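Local atomic coordinates of mannan endo-1,4-beta-mannosidase (Mytilus edulis, PDB entry 2C0H), a protein that hydrolyses internal beta-1,4-mannosidic linkages in the backbones of mannans, galactomannans and glucomannans, cutting mannohexaose but not mannobiose or mannotriose. Residues W330-Q333 with L334-M337; T322-R325 with T326-S329; E294-Q297 with E298-A301; F309-A312 with Y313-Y317. The protein carries 3 engineered substitutions. All blocks are in the same frame, centred on the assembly; numbering follows the deposited sequence.

Contact 1: residues W330-Q333 with L334-M337. Unlike the reference sequence in segment 334-337: Met337 (reference Ile).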
loop_
_atom_site.group_PDB
_atom_site.type_symbol
_atom_site.label_atom_id
_atom_site.label_comp_id
_atom_site.label_asym_id
_atom_site.label_seq_id
_atom_site.Cartn_x
_atom_site.Cartn_y
_atom_site.Cartn_z
ATOM N N TRP A 330 -16.606 -11.863 3.204
ATOM C CA TRP A 330 -15.315 -12.566 3.269
ATOM C C TRP A 330 -15.323 -13.821 2.392
ATOM O O TRP A 330 -14.339 -14.127 1.716
ATOM C CB TRP A 330 -14.958 -12.877 4.731
ATOM C CG TRP A 330 -13.625 -13.533 5.033
ATOM C CD1 TRP A 330 -13.430 -14.625 5.808
ATOM C CD2 TRP A 330 -12.302 -13.114 4.601
ATOM N NE1 TRP A 330 -12.087 -14.942 5.889
ATOM C CE2 TRP A 330 -11.377 -14.018 5.172
ATOM C CE3 TRP A 330 -11.825 -12.080 3.807
ATOM C CZ2 TRP A 330 -10.000 -13.925 4.948
ATOM C CZ3 TRP A 330 -10.431 -11.986 3.590
ATOM C CH2 TRP A 330 -9.559 -12.893 4.166
ATOM N N ASN A 331 -16.427 -14.567 2.382
ATOM C CA ASN A 331 -16.491 -15.727 1.496
ATOM C C ASN A 331 -16.295 -15.402 0.007
ATOM O O ASN A 331 -15.662 -16.198 -0.687
ATOM C CB ASN A 331 -17.808 -16.486 1.677
ATOM C CG ASN A 331 -17.891 -17.225 2.991
ATOM O OD1 ASN A 331 -16.878 -17.555 3.622
ATOM N ND2 ASN A 331 -19.123 -17.520 3.411
ATOM N N ASN A 332 -16.831 -14.270 -0.478
ATOM C CA ASN A 332 -16.644 -13.838 -1.876
ATOM C C ASN A 332 -15.158 -13.632 -2.159
ATOM O O ASN A 332 -14.655 -13.958 -3.232
ATOM C CB ASN A 332 -17.368 -12.526 -2.173
ATOM C CG ASN A 332 -18.850 -12.704 -2.462
ATOM O OD1 ASN A 332 -19.344 -13.828 -2.633
ATOM N ND2 ASN A 332 -19.557 -11.589 -2.553
ATOM N N GLN A 333 -14.466 -13.048 -1.190
ATOM C CA GLN A 333 -13.045 -12.773 -1.349
ATOM C C GLN A 333 -12.217 -14.040 -1.404
ATOM O O GLN A 333 -11.322 -14.183 -2.267
ATOM C CB GLN A 333 -12.567 -11.857 -0.215
ATOM C CG GLN A 333 -13.199 -10.459 -0.213
ATOM C CD GLN A 333 -12.878 -9.687 1.046
ATOM O OE1 GLN A 333 -11.725 -9.300 1.271
ATOM N NE2 GLN A 333 -13.887 -9.440 1.878
ATOM N N LEU A 334 -12.495 -14.971 -0.490
ATOM C CA LEU A 334 -11.826 -16.272 -0.452
ATOM C C LEU A 334 -12.100 -17.091 -1.726
ATOM O O LEU A 334 -11.218 -17.752 -2.242
ATOM C CB LEU A 334 -12.255 -17.056 0.787
ATOM C CG LEU A 334 -11.817 -16.508 2.149
ATOM C CD1 LEU A 334 -12.432 -17.324 3.285
ATOM C CD2 LEU A 334 -10.304 -16.468 2.271
ATOM N N ARG A 335 -13.321 -17.033 -2.245
ATOM C CA ARG A 335 -13.642 -17.739 -3.488
ATOM C C ARG A 335 -12.824 -17.164 -4.660
ATOM O O ARG A 335 -12.371 -17.894 -5.530
ATOM C CB ARG A 335 -15.148 -17.639 -3.773
ATOM C CG ARG A 335 -15.734 -18.759 -4.621
ATOM C CD ARG A 335 -17.218 -18.509 -4.864
ATOM N NE ARG A 335 -17.391 -17.346 -5.730
ATOM C CZ ARG A 335 -17.925 -16.177 -5.383
ATOM N NH1 ARG A 335 -18.484 -16.000 -4.195
ATOM N NH2 ARG A 335 -17.973 -15.196 -6.276
ATOM N N GLY A 336 -12.612 -15.853 -4.669
ATOM C CA GLY A 336 -11.777 -15.222 -5.682
ATOM C C GLY A 336 -10.343 -15.698 -5.601
ATOM O O GLY A 336 -9.762 -16.084 -6.621
ATOM N N MET A 337 -9.754 -15.665 -4.403
ATOM C CA MET A 337 -8.372 -16.140 -4.179
ATOM C C MET A 337 -8.197 -17.579 -4.625
ATOM O O MET A 337 -7.216 -17.940 -5.255
ATOM C CB MET A 337 -7.993 -16.104 -2.698
ATOM C CG MET A 337 -7.713 -14.789 -2.131
ATOM S SD MET A 337 -7.439 -15.011 -0.358
ATOM C CE MET A 337 -8.421 -13.611 0.172
#
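Trp330 and Leu334 make an i to i+4 packing contact in the first turns of helix 330-339, the helix that follows the last barrel strand. Leu334 CD1 sits over the five-membered ring of Trp330, 3.9 Å from its centroid. Leu334 CD2 lies by the benzene part, 3.7 Å from Trp330 CZ2. The indole swings this way because its CG is anti to the backbone N (chi1 -177°). Arg325 covers the opposite face in a cation-pi contact, and NE1 is bonded to Asp53 of helix 40-56. In this TIM barrel the tryptophan thus ties the last helix to the helix beside it. A leucine in place of Trp330 would probably leave Asp53 without its indole N-H and Arg325 without a ring to lie on. In the same turns, Asn332 and Arg335, three residues apart, lie side by side and point the same way. Arg335 NH1 gives a hydrogen bond to Asn332 OD1 (2.8 Å), which lies close to the guanidinium plane, while the amide plane is turned 81° from it. Arg335 NE forms a salt bridge with Glu306 and NH2 bonds Gln297. The main chain keeps the helical pattern, as in Leu334 N to Trp330 O (3.0 Å).

Contact 2: residues T322-R325 with T326-S329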
loop_
_atom_site.group_PDB
_atom_site.type_symbol
_atom_site.label_atom_id
_atom_site.label_comp_id
_atom_site.label_asym_id
_atom_site.label_seq_id
_atom_site.Cartn_x
_atom_site.Cartn_y
_atom_site.Cartn_z
ATOM N N THR A 322 -8.185 -7.887 -2.246
ATOM C CA THR A 322 -9.546 -7.448 -2.041
ATOM C C THR A 322 -9.690 -6.577 -0.800
ATOM O O THR A 322 -8.885 -6.641 0.116
ATOM C CB THR A 322 -10.474 -8.642 -1.860
ATOM O OG1 THR A 322 -9.977 -9.482 -0.832
ATOM C CG2 THR A 322 -10.636 -9.410 -3.165
ATOM N N TRP A 323 -10.748 -5.784 -0.776
ATOM C CA TRP A 323 -11.098 -4.986 0.372
ATOM C C TRP A 323 -12.405 -5.526 0.948
ATOM O O TRP A 323 -13.410 -5.500 0.212
ATOM C CB TRP A 323 -11.329 -3.538 -0.059
ATOM C CG TRP A 323 -11.730 -2.689 1.088
ATOM C CD1 TRP A 323 -13.005 -2.402 1.505
ATOM C CD2 TRP A 323 -10.848 -2.075 2.023
ATOM N NE1 TRP A 323 -12.952 -1.607 2.630
ATOM C CE2 TRP A 323 -11.639 -1.407 2.972
ATOM C CE3 TRP A 323 -9.456 -2.027 2.150
ATOM C CZ2 TRP A 323 -11.082 -0.691 4.032
ATOM C CZ3 TRP A 323 -8.910 -1.299 3.198
ATOM C CH2 TRP A 323 -9.717 -0.658 4.126
ATOM N N SER A 324 -12.464 -6.008 2.195
ATOM C CA SER A 324 -11.374 -6.407 3.112
ATOM C C SER A 324 -11.901 -7.474 4.097
ATOM O O SER A 324 -13.094 -7.805 4.077
ATOM C CB SER A 324 -10.914 -5.217 3.952
ATOM O OG SER A 324 -11.951 -4.831 4.847
ATOM N N ARG A 325 -11.055 -7.972 4.981
ATOM C CA ARG A 325 -11.522 -8.963 5.994
ATOM C C ARG A 325 -12.668 -8.393 6.829
ATOM O O ARG A 325 -13.565 -9.140 7.198
ATOM C CB ARG A 325 -10.389 -9.472 6.919
ATOM C CG ARG A 325 -10.828 -10.371 8.093
ATOM C CD ARG A 325 -11.205 -11.671 7.550
ATOM N NE ARG A 325 -11.767 -12.637 8.503
ATOM C CZ ARG A 325 -13.063 -12.748 8.791
ATOM N NH1 ARG A 325 -13.939 -11.902 8.283
ATOM N NH2 ARG A 325 -13.477 -13.708 9.612
ATOM N N THR A 326 -12.612 -7.109 7.156
ATOM C CA THR A 326 -13.652 -6.469 7.989
ATOM C C THR A 326 -14.933 -6.099 7.247
ATOM O O THR A 326 -15.987 -5.975 7.889
ATOM C CB THR A 326 -13.156 -5.169 8.679
ATOM O OG1 THR A 326 -12.890 -4.136 7.714
ATOM C CG2 THR A 326 -11.937 -5.453 9.519
ATOM N N ASP A 327 -14.858 -5.894 5.932
ATOM C CA ASP A 327 -15.935 -5.284 5.141
ATOM C C ASP A 327 -16.545 -6.296 4.152
ATOM O O ASP A 327 -15.911 -7.260 3.783
ATOM C CB ASP A 327 -15.415 -4.048 4.372
ATOM C CG ASP A 327 -15.173 -2.816 5.271
ATOM O OD1 ASP A 327 -15.096 -2.939 6.521
ATOM O OD2 ASP A 327 -15.056 -1.693 4.717
ATOM N N VAL A 328 -17.770 -6.032 3.711
ATOM C CA VAL A 328 -18.487 -6.865 2.719
ATOM C C VAL A 328 -18.416 -8.391 3.005
ATOM O O VAL A 328 -18.380 -8.797 4.167
ATOM C CB VAL A 328 -18.112 -6.460 1.240
ATOM C CG1 VAL A 328 -18.441 -5.006 0.982
ATOM C CG2 VAL A 328 -16.647 -6.720 0.902
ATOM N N SER A 329 -18.464 -9.232 1.975
ATOM C CA SER A 329 -18.430 -10.673 2.148
ATOM C C SER A 329 -17.019 -11.240 2.108
ATOM O O SER A 329 -16.346 -11.145 1.077
ATOM C CB SER A 329 -19.249 -11.351 1.048
ATOM O OG SER A 329 -19.037 -12.749 1.015
HETATM O O HOH W 1 -10.614 -3.138 6.803
#
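Thr326 OG1 is held by several groups. It gives its proton to Asp327 OD1 (2.8 Å), meeting that oxygen from above the carboxylate plane. A water donates to Thr326 OG1 at 2.6 Å. The same water is bonded to Ser324 OG (2.9 Å), so it bridges the two hydroxyls, whose oxygens lie 3.1 Å apart. The second oxygen of the carboxylate, Asp327 OD2, accepts the indole N-H of Trp323 (NE1 to OD2, 3.0 Å). The bond is bent, and the ring and carboxylate planes stand 87° apart. Asp327 therefore links the indole to the Thr326 hydroxyl, which should limit rotation of the carboxylate. These residues form the loop between strand 319-322 and helix 330-339, at the C-terminal ends of the barrel strands, where substrate binds. Trp323 probably binds substrate, as in related mannanases. A cis peptide joins it to Ser324, as in many glycosidases of this barrel superfamily. The chain turns back after that bond, and Asp327 N reaches Ser324 O at 3.2 Å from above the carbonyl plane. Val328 CG2 packs 3.5 Å from Trp323 O. Ser329 ends the loop as the N-cap of the next helix, with OG taking Asn332 N.

Contact 3: residues E294-Q297 with E298-A301; sequences EFNQ and EHGA
The loop after barrel strand 290-294 carries Asn296 back onto His299 in tight turns, close behind the probable nucleophile Glu294. Asn296 OD1 is the main acceptor. His299 ND1 donates to it at 2.9 Å, in the plane of the amide and on a lone pair. The oxygen also lies close to the plane of the imidazole, so the ring meets it edge on. A weak second bond comes from His299 N to the same OD1 (3.0 Å). The amide reaches the histidine because CG of Asn296 stands between the backbone N and the carbonyl carbon (chi1 54°). The other end of the amide is used too: ND2 donates to Trp323 O in the neighbouring loop. An alanine in place of Asn296 is likely to leave His299 ND1 without its acceptor, the ring freer to turn, and Trp323 O without this donor. The backbone closes two overlapping beta turns, His299 N to Asn296 O (3.2 Å) and Gly300 N to Gln297 O (3.1 Å). A water lies between Asn296 N, which donates to it, and His299 O. Glu298 crosses the amide at about a right angle, its OE1 3.6 Å from Asn296 CB, while OE2 bonds Asn332. This turn-rich loop follows a nucleophile at the end of the seventh strand, a placement characteristic of the family 5 glycosidase barrel.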
loop_
_atom_site.group_PDB
_atom_site.type_symbol
_atom_site.label_atom_id
_atom_site.label_comp_id
_atom_site.label_asym_id
_atom_site.label_seq_id
_atom_site.Cartn_x
_atom_site.Cartn_y
_atom_site.Cartn_z
ATOM N N GLU A 294 -6.958 -2.574 -3.906
ATOM C CA GLU A 294 -8.295 -2.624 -3.274
ATOM C C GLU A 294 -9.340 -2.768 -4.372
ATOM O O GLU A 294 -9.287 -2.040 -5.370
ATOM C CB GLU A 294 -8.629 -1.335 -2.511
ATOM C CG GLU A 294 -7.787 -1.043 -1.278
ATOM C CD GLU A 294 -8.268 0.168 -0.490
ATOM O OE1 GLU A 294 -9.365 0.704 -0.795
ATOM O OE2 GLU A 294 -7.539 0.602 0.444
ATOM N N PHE A 295 -10.272 -3.703 -4.182
ATOM C CA PHE A 295 -11.440 -3.858 -5.056
ATOM C C PHE A 295 -12.343 -4.854 -4.359
ATOM O O PHE A 295 -11.903 -5.569 -3.455
ATOM C CB PHE A 295 -11.049 -4.400 -6.437
ATOM C CG PHE A 295 -10.476 -5.784 -6.416
ATOM C CD1 PHE A 295 -11.264 -6.917 -6.680
ATOM C CD2 PHE A 295 -9.126 -5.982 -6.129
ATOM C CE1 PHE A 295 -10.725 -8.170 -6.657
ATOM C CE2 PHE A 295 -8.584 -7.250 -6.096
ATOM C CZ PHE A 295 -9.371 -8.356 -6.365
ATOM N N ASN A 296 -13.594 -4.948 -4.817
ATOM C CA ASN A 296 -14.450 -6.072 -4.413
ATOM C C ASN A 296 -15.624 -6.234 -5.378
ATOM O O ASN A 296 -15.923 -5.366 -6.188
ATOM C CB ASN A 296 -14.936 -5.963 -2.951
ATOM C CG ASN A 296 -15.625 -4.653 -2.635
ATOM O OD1 ASN A 296 -16.536 -4.205 -3.339
ATOM N ND2 ASN A 296 -15.197 -4.016 -1.544
ATOM N N GLN A 297 -16.240 -7.401 -5.300
ATOM C CA GLN A 297 -17.357 -7.761 -6.174
ATOM C C GLN A 297 -18.562 -6.849 -5.943
ATOM O O GLN A 297 -19.306 -6.536 -6.873
ATOM C CB GLN A 297 -17.705 -9.208 -5.893
ATOM C CG GLN A 297 -18.778 -9.807 -6.721
ATOM C CD GLN A 297 -19.079 -11.211 -6.269
ATOM O OE1 GLN A 297 -18.180 -12.059 -6.121
ATOM N NE2 GLN A 297 -20.348 -11.466 -6.006
ATOM N N GLU A 298 -18.741 -6.402 -4.713
ATOM C CA GLU A 298 -19.854 -5.518 -4.389
ATOM C C GLU A 298 -19.799 -4.191 -5.164
ATOM O O GLU A 298 -20.833 -3.570 -5.432
ATOM C CB GLU A 298 -19.911 -5.300 -2.872
ATOM C CG GLU A 298 -20.356 -6.544 -2.056
ATOM C CD GLU A 298 -19.295 -7.648 -1.865
ATOM O OE1 GLU A 298 -18.133 -7.504 -2.303
ATOM O OE2 GLU A 298 -19.615 -8.693 -1.244
ATOM N N HIS A 299 -18.592 -3.773 -5.541
ATOM C CA HIS A 299 -18.360 -2.578 -6.347
ATOM C C HIS A 299 -17.610 -2.926 -7.631
ATOM O O HIS A 299 -16.747 -2.169 -8.092
ATOM C CB HIS A 299 -17.590 -1.550 -5.505
ATOM C CG HIS A 299 -18.321 -1.148 -4.264
ATOM N ND1 HIS A 299 -18.144 -1.787 -3.058
ATOM C CD2 HIS A 299 -19.258 -0.196 -4.052
ATOM C CE1 HIS A 299 -18.938 -1.243 -2.151
ATOM N NE2 HIS A 299 -19.626 -0.276 -2.730
ATOM N N GLY A 300 -17.979 -4.053 -8.235
ATOM C CA GLY A 300 -17.295 -4.590 -9.410
ATOM C C GLY A 300 -18.043 -4.577 -10.731
ATOM O O GLY A 300 -17.675 -5.308 -11.652
ATOM N N ALA A 301 -19.083 -3.747 -10.834
ATOM C CA ALA A 301 -19.790 -3.538 -12.106
ATOM C C ALA A 301 -20.291 -4.848 -12.713
ATOM O O ALA A 301 -20.252 -5.024 -13.926
ATOM C CB ALA A 301 -18.893 -2.803 -13.092
HETATM O O HOH W 2 -14.041 -2.928 -6.937
#

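Contact 4: residues F309-A312 with Y313-Y317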
loop_
_atom_site.group_PDB
_atom_site.type_symbol
_atom_site.label_atom_id
_atom_site.label_comp_id
_atom_site.label_asym_id
_atom_site.label_seq_id
_atom_site.Cartn_x
_atom_site.Cartn_y
_atom_site.Cartn_z
ATOM N N PHE A 309 -10.143 -11.374 -10.096
ATOM C CA PHE A 309 -8.801 -12.001 -9.883
ATOM C C PHE A 309 -8.222 -12.468 -11.233
ATOM O O PHE A 309 -7.034 -12.268 -11.514
ATOM C CB PHE A 309 -8.863 -13.145 -8.865
ATOM C CG PHE A 309 -8.749 -12.699 -7.429
ATOM C CD1 PHE A 309 -7.514 -12.631 -6.802
ATOM C CD2 PHE A 309 -9.870 -12.401 -6.694
ATOM C CE1 PHE A 309 -7.399 -12.225 -5.491
ATOM C CE2 PHE A 309 -9.771 -12.035 -5.353
ATOM C CZ PHE A 309 -8.518 -11.940 -4.751
ATOM N N GLU A 310 -9.062 -13.052 -12.085
ATOM C CA GLU A 310 -8.611 -13.498 -13.406
ATOM C C GLU A 310 -8.101 -12.371 -14.283
ATOM O O GLU A 310 -7.078 -12.533 -14.970
ATOM C CB GLU A 310 -9.733 -14.230 -14.153
ATOM C CG GLU A 310 -9.296 -14.870 -15.481
ATOM C CD GLU A 310 -8.488 -16.139 -15.311
ATOM O OE1 GLU A 310 -8.325 -16.609 -14.163
ATOM O OE2 GLU A 310 -8.010 -16.680 -16.340
ATOM N N TRP A 311 -8.821 -11.247 -14.302
ATOM C CA TRP A 311 -8.417 -10.074 -15.095
ATOM C C TRP A 311 -7.045 -9.600 -14.618
ATOM O O TRP A 311 -6.127 -9.426 -15.430
ATOM C CB TRP A 311 -9.444 -8.940 -15.009
ATOM C CG TRP A 311 -9.131 -7.793 -15.937
ATOM C CD1 TRP A 311 -8.363 -6.698 -15.656
ATOM C CD2 TRP A 311 -9.564 -7.637 -17.294
ATOM N NE1 TRP A 311 -8.301 -5.875 -16.745
ATOM C CE2 TRP A 311 -9.023 -6.424 -17.771
ATOM C CE3 TRP A 311 -10.343 -8.413 -18.156
ATOM C CZ2 TRP A 311 -9.245 -5.965 -19.071
ATOM C CZ3 TRP A 311 -10.574 -7.955 -19.435
ATOM C CH2 TRP A 311 -10.026 -6.745 -19.888
ATOM N N ALA A 312 -6.896 -9.431 -13.311
ATOM C CA ALA A 312 -5.610 -8.963 -12.757
ATOM C C ALA A 312 -4.496 -9.918 -13.134
ATOM O O ALA A 312 -3.419 -9.497 -13.559
ATOM C CB ALA A 312 -5.683 -8.809 -11.249
ATOM N N TYR A 313 -4.747 -11.218 -13.009
ATOM C CA TYR A 313 -3.699 -12.236 -13.207
ATOM C C TYR A 313 -3.269 -12.333 -14.664
ATOM O O TYR A 313 -2.072 -12.485 -14.949
ATOM C CB TYR A 313 -4.220 -13.609 -12.699
ATOM C CG TYR A 313 -3.190 -14.745 -12.715
ATOM C CD1 TYR A 313 -2.091 -14.748 -11.865
ATOM C CD2 TYR A 313 -3.333 -15.839 -13.565
ATOM C CE1 TYR A 313 -1.159 -15.759 -11.876
ATOM C CE2 TYR A 313 -2.388 -16.860 -13.595
ATOM C CZ TYR A 313 -1.290 -16.825 -12.753
ATOM O OH TYR A 313 -0.338 -17.853 -12.770
ATOM N N THR A 314 -4.225 -12.237 -15.591
ATOM C CA THR A 314 -3.946 -12.465 -17.011
ATOM C C THR A 314 -3.680 -11.239 -17.860
ATOM O O THR A 314 -3.195 -11.386 -18.988
ATOM C CB THR A 314 -5.074 -13.260 -17.698
ATOM O OG1 THR A 314 -6.289 -12.513 -17.700
ATOM C CG2 THR A 314 -5.277 -14.601 -17.020
ATOM N N LYS A 315 -4.000 -10.046 -17.366
ATOM C CA LYS A 315 -3.851 -8.835 -18.168
ATOM C C LYS A 315 -2.657 -7.958 -17.810
ATOM O O LYS A 315 -2.631 -6.794 -18.205
ATOM C CB LYS A 315 -5.150 -8.022 -18.161
ATOM C CG LYS A 315 -6.367 -8.797 -18.656
ATOM C CD LYS A 315 -6.215 -9.264 -20.097
ATOM C CE LYS A 315 -7.557 -9.691 -20.679
ATOM N NZ LYS A 315 -7.471 -10.038 -22.117
ATOM N N GLY A 316 -1.675 -8.529 -17.113
ATOM C CA GLY A 316 -0.358 -7.905 -16.962
ATOM C C GLY A 316 -0.117 -7.265 -15.622
ATOM O O GLY A 316 0.929 -6.633 -15.418
ATOM N N TYR A 317 -1.080 -7.366 -14.715
ATOM C CA TYR A 317 -0.894 -6.858 -13.355
ATOM C C TYR A 317 -0.110 -7.862 -12.473
ATOM O O TYR A 317 0.065 -9.027 -12.838
ATOM C CB TYR A 317 -2.245 -6.448 -12.744
ATOM C CG TYR A 317 -2.987 -5.447 -13.612
ATOM C CD1 TYR A 317 -2.720 -4.075 -13.529
ATOM C CD2 TYR A 317 -3.929 -5.857 -14.568
ATOM C CE1 TYR A 317 -3.374 -3.165 -14.331
ATOM C CE2 TYR A 317 -4.599 -4.947 -15.366
ATOM C CZ TYR A 317 -4.330 -3.591 -15.255
ATOM O OH TYR A 317 -4.977 -2.668 -16.071
#
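Lys315 lays its aliphatic chain across the indole of Trp311. Its CB starts close to the backbone, 3.2 Å from Trp311 O. CG then sits over the five-membered ring in a CH-pi contact, 3.7 Å from the centroid and 15° off the ring normal. CD carries the chain across to the benzene part, where CE is 3.7 Å from Trp311 CZ3. NZ continues past that end of the indole. The turn about the CB-CG bond (chi2 -61°) keeps the chain over the ring. One residue before Trp311, Glu310 O takes two bonds from Thr314, from N (2.9 Å) and from OG1 (2.8 Å), reaching it from opposite faces of its plane. Glu310 OE2 touches Thr314 CG2, while OE1 forms a salt bridge with Arg343. The helix ends here. Gly316 has a positive phi of 103°, and the chain turns so that Tyr317 N makes a weak bond to Ala312 O (3.4 Å). Tyr317 CE2 lies 4.1 Å from Trp311 NE1, which bonds Pro276 O and, with Tyr317 OH, His279 O. Helix 305-314 is the crossover of a beta-alpha-beta unit: Phe309 and Ala312 pack on strand 319-322, Ala312 and Tyr317 on strand 290-294, and Ala312 also on strand 17-25.

Along the chain the order is contact 3, contact 4, contact 2, contact 1. They cover the last two beta-alpha units of the barrel: strand 290-294, helix 305-314, strand 319-322 and helix 330-339. Contacts 2 and 3 are active-site loops with centres about 10 Å apart. Trp323 N to Phe295 O (2.9 Å) joins them. Contact 1 continues from contact 2, about 9 Å between centres, and Gln333 OE1 bonds Thr322 OG1 (2.7 Å). Contact 4 lies farther off, about 20 Å from contact 2. Phe309 still reaches the other three, packing on Thr322, Phe295 and Gly336. The outer helices thus pack on and bond to strand ends and loops carrying the probable nucleophile and a probable substrate-binding tryptophan.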